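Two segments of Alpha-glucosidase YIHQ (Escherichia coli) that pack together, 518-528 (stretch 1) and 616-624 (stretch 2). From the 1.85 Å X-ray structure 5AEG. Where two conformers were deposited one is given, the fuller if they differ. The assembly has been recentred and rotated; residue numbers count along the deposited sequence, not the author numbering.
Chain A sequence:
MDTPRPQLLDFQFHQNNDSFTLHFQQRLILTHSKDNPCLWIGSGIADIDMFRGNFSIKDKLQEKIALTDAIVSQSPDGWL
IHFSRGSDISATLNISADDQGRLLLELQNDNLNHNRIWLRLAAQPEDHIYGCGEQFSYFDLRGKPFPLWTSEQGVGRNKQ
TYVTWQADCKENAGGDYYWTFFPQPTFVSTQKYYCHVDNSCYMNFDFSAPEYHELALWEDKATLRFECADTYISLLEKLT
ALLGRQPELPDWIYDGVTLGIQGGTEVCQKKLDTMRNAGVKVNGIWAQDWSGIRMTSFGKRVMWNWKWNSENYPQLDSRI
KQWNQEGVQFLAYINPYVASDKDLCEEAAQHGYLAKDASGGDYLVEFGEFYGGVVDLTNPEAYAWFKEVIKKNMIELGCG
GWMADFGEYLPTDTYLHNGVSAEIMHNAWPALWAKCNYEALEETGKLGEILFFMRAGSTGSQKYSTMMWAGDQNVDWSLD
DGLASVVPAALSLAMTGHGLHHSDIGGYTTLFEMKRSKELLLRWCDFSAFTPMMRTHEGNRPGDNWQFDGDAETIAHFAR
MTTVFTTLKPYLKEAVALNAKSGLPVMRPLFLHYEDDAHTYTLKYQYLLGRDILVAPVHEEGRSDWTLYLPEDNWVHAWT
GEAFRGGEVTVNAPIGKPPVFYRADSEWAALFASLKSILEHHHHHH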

# COMPACT_ATOMS: atom_id res chain seq x y z
N LYS A 518 26.45 -3.66 2.17
CA LYS A 518 26.25 -5.06 2.52
C LYS A 518 25.45 -5.21 3.80
O LYS A 518 24.54 -6.05 3.84
CB LYS A 518 27.60 -5.73 2.72
CG LYS A 518 27.55 -7.21 3.08
CD LYS A 518 28.99 -7.74 2.93
CE LYS A 518 29.19 -9.04 3.71
NZ LYS A 518 30.66 -9.49 3.56
N GLU A 519 25.78 -4.46 4.83
CA GLU A 519 25.09 -4.55 6.09
C GLU A 519 23.58 -4.28 5.91
O GLU A 519 22.77 -5.02 6.45
CB GLU A 519 25.67 -3.59 7.12
CG GLU A 519 25.06 -3.70 8.49
CD GLU A 519 25.43 -2.59 9.41
OE1 GLU A 519 26.28 -1.81 9.05
OE2 GLU A 519 24.91 -2.52 10.55
N LEU A 520 23.22 -3.24 5.15
CA LEU A 520 21.76 -2.95 4.88
C LEU A 520 21.09 -4.10 4.14
O LEU A 520 20.00 -4.52 4.52
CB LEU A 520 21.61 -1.59 4.18
CG LEU A 520 20.14 -1.18 3.96
CD1 LEU A 520 19.46 -1.02 5.33
CD2 LEU A 520 20.13 0.17 3.19
N LEU A 521 21.73 -4.65 3.10
CA LEU A 521 21.18 -5.73 2.39
C LEU A 521 20.89 -6.92 3.32
O LEU A 521 19.85 -7.52 3.23
CB LEU A 521 22.10 -6.21 1.25
CG LEU A 521 21.54 -7.26 0.32
CD1 LEU A 521 20.33 -6.71 -0.48
CD2 LEU A 521 22.59 -7.72 -0.69
N LEU A 522 21.85 -7.28 4.15
CA LEU A 522 21.73 -8.45 5.02
C LEU A 522 20.71 -8.26 6.12
O LEU A 522 19.92 -9.17 6.38
CB LEU A 522 23.11 -8.85 5.61
CG LEU A 522 24.19 -9.16 4.55
CD1 LEU A 522 25.35 -9.89 5.20
CD2 LEU A 522 23.76 -9.92 3.35
N ARG A 523 20.67 -7.08 6.73
CA ARG A 523 19.61 -6.79 7.69
C ARG A 523 18.20 -6.80 7.04
O ARG A 523 17.22 -7.21 7.65
CB ARG A 523 19.86 -5.45 8.31
CG ARG A 523 20.92 -5.45 9.36
CD ARG A 523 20.57 -6.22 10.58
NE ARG A 523 21.50 -5.82 11.67
CZ ARG A 523 21.69 -6.50 12.80
NH1 ARG A 523 21.02 -7.60 13.02
NH2 ARG A 523 22.56 -6.04 13.72
N TRP A 524 18.10 -6.33 5.78
CA TRP A 524 16.84 -6.33 5.10
C TRP A 524 16.41 -7.73 4.74
O TRP A 524 15.23 -8.08 4.82
CB TRP A 524 16.86 -5.43 3.84
CG TRP A 524 15.60 -4.72 3.56
CD1 TRP A 524 14.37 -5.23 3.37
CD2 TRP A 524 15.49 -3.33 3.32
NE1 TRP A 524 13.46 -4.24 3.04
CE2 TRP A 524 14.11 -3.06 3.02
CE3 TRP A 524 16.41 -2.31 3.32
CZ2 TRP A 524 13.64 -1.80 2.74
CZ3 TRP A 524 15.94 -0.99 3.07
CH2 TRP A 524 14.56 -0.77 2.79
N CYS A 525 17.40 -8.58 4.38
CA CYS A 525 17.12 -9.97 4.12
C CYS A 525 16.56 -10.62 5.40
O CYS A 525 15.66 -11.43 5.33
CB CYS A 525 18.40 -10.70 3.65
SG CYS A 525 18.04 -12.38 3.09
N ASP A 526 17.14 -10.30 6.56
CA ASP A 526 16.63 -10.86 7.84
C ASP A 526 15.14 -10.50 8.09
O ASP A 526 14.38 -11.26 8.69
CB ASP A 526 17.45 -10.35 8.99
CG ASP A 526 18.84 -11.00 9.14
OD1 ASP A 526 19.17 -11.90 8.30
OD2 ASP A 526 19.56 -10.49 10.07
N PHE A 527 14.78 -9.27 7.72
CA PHE A 527 13.42 -8.79 7.88
C PHE A 527 12.48 -9.53 6.93
O PHE A 527 11.48 -10.14 7.36
CB PHE A 527 13.45 -7.25 7.63
CG PHE A 527 12.09 -6.57 7.48
CD1 PHE A 527 10.94 -6.99 8.10
CD2 PHE A 527 12.03 -5.42 6.69
CE1 PHE A 527 9.76 -6.27 7.93
CE2 PHE A 527 10.88 -4.65 6.63
CZ PHE A 527 9.74 -5.08 7.22
N SER A 528 12.82 -9.53 5.63
CA SER A 528 11.98 -10.11 4.64
C SER A 528 11.70 -11.63 4.77
O SER A 528 10.63 -12.10 4.36
CB SER A 528 12.46 -9.75 3.19
OG SER A 528 12.35 -8.34 2.98
N ALA A 616 10.76 -7.94 15.55
CA ALA A 616 11.11 -6.55 15.68
C ALA A 616 12.39 -6.33 14.89
O ALA A 616 13.48 -6.48 15.41
CB ALA A 616 11.28 -6.16 17.12
N PRO A 617 12.26 -6.00 13.62
CA PRO A 617 13.44 -5.89 12.76
C PRO A 617 14.45 -4.82 13.16
O PRO A 617 14.09 -3.70 13.52
CB PRO A 617 12.85 -5.59 11.35
CG PRO A 617 11.42 -5.76 11.46
CD PRO A 617 11.01 -5.70 12.93
N VAL A 618 15.74 -5.15 13.10
CA VAL A 618 16.74 -4.19 13.35
C VAL A 618 16.69 -3.16 12.20
O VAL A 618 16.88 -3.53 11.08
CB VAL A 618 18.16 -4.88 13.48
CG1 VAL A 618 19.29 -3.87 13.59
CG2 VAL A 618 18.13 -5.80 14.71
N HIS A 619 16.48 -1.90 12.50
CA HIS A 619 16.35 -0.84 11.45
C HIS A 619 17.39 0.28 11.58
O HIS A 619 17.31 1.30 10.91
CB HIS A 619 14.92 -0.33 11.35
CG HIS A 619 14.42 0.35 12.60
ND1 HIS A 619 14.90 1.55 13.09
CD2 HIS A 619 13.46 -0.04 13.45
CE1 HIS A 619 14.24 1.87 14.18
NE2 HIS A 619 13.36 0.91 14.41
N GLU A 620 18.42 0.03 12.39
CA GLU A 620 19.55 0.98 12.57
C GLU A 620 20.87 0.32 12.18
O GLU A 620 21.04 -0.87 12.43
CB GLU A 620 19.64 1.45 14.04
CG GLU A 620 18.50 2.33 14.51
CD GLU A 620 18.48 2.53 16.00
OE1 GLU A 620 19.42 2.15 16.73
OE2 GLU A 620 17.49 3.09 16.45
N GLU A 621 21.80 1.13 11.68
CA GLU A 621 23.14 0.77 11.29
C GLU A 621 24.00 0.45 12.53
O GLU A 621 23.83 1.11 13.54
CB GLU A 621 23.77 2.00 10.55
CG GLU A 621 24.92 1.64 9.62
CD GLU A 621 25.57 2.82 8.91
OE1 GLU A 621 25.03 3.92 8.85
OE2 GLU A 621 26.68 2.62 8.41
N GLY A 622 24.88 -0.54 12.45
CA GLY A 622 25.92 -0.74 13.45
C GLY A 622 25.42 -1.31 14.75
O GLY A 622 26.07 -1.23 15.75
N ARG A 623 24.30 -1.98 14.77
CA ARG A 623 23.80 -2.54 16.03
C ARG A 623 24.33 -3.93 16.27
O ARG A 623 24.46 -4.70 15.34
CB ARG A 623 22.25 -2.62 16.02
CG ARG A 623 21.58 -1.27 15.95
CD ARG A 623 21.88 -0.31 17.12
NE ARG A 623 21.45 -0.93 18.37
CZ ARG A 623 20.43 -0.60 19.14
NH1 ARG A 623 19.62 0.42 18.89
NH2 ARG A 623 20.21 -1.33 20.25
N SER A 624 24.61 -4.25 17.54
CA SER A 624 24.93 -5.61 17.95
C SER A 624 23.80 -6.19 18.84
O SER A 624 23.71 -7.44 19.10
CB SER A 624 26.32 -5.58 18.63
OG SER A 624 26.18 -4.99 19.88
O HOH W 1 22.66 -3.05 12.12
O HOH W 2 25.86 -4.59 12.37
O HOH W 3 16.01 -6.00 9.80

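One face of a helix lies along an irregular loop in a small, largely polar and water-mediated contact that turns apolar at one end. Residues 518-528 form the helix, its backbone held by i to i+4 hydrogen bonds such as Arg523 N to Glu519 O (3.0 Å); residues 616-624 have no regular secondary structure, and together the two bury 355 Å². Glu519, Arg523 and Phe527, four residues apart and so lined up on one side of the helix, point their CA-to-CB bonds toward the loop and make all the direct contacts. The closest CA atoms across the two stretches are those of Phe527 and Pro617, 5.7 Å apart.

At the polar end, Glu519 extends with chi1 and chi2 both t, and Gly622 N donates a short, nearly straight hydrogen bond to Glu519 OE2 (2.7 Å, 167°). Gly622 has a positive phi (74°), a conformation that favours glycine. Glu621 OE2, in the conformer given, lies 4.5 Å from Glu519 OE1, a like-charge approach at the exposed margin.

Arg523 covers the middle. Val618 CG1 packs over one face of its guanidinium, 3.5 Å from Arg523 NE, while Arg623 O lies at the edge, near the guanidinium plane, 2.8 Å from Arg523 NH2. Arg623 directs its own charge away from the helix, with Arg623 NH1 forming a salt bridge to Glu620 OE1 (2.8 Å) within the loop.

Three waters bridge the two stretches. Water 1 links Glu519 to Arg523 as well as to the loop: it donates to Glu519 OE2 (2.8 Å) and Glu620 O (2.7 Å) and accepts from Arg523 NE (3.0 Å) and Arg623 N (3.3 Å); water 2 joins Glu519 OE2 to Arg623 O; water 3 donates to the carbonyls Arg523 O and Val618 O. Beyond them, Phe527 CD1 meets Pro617 CG at 3.6 Å, a buried apolar contact.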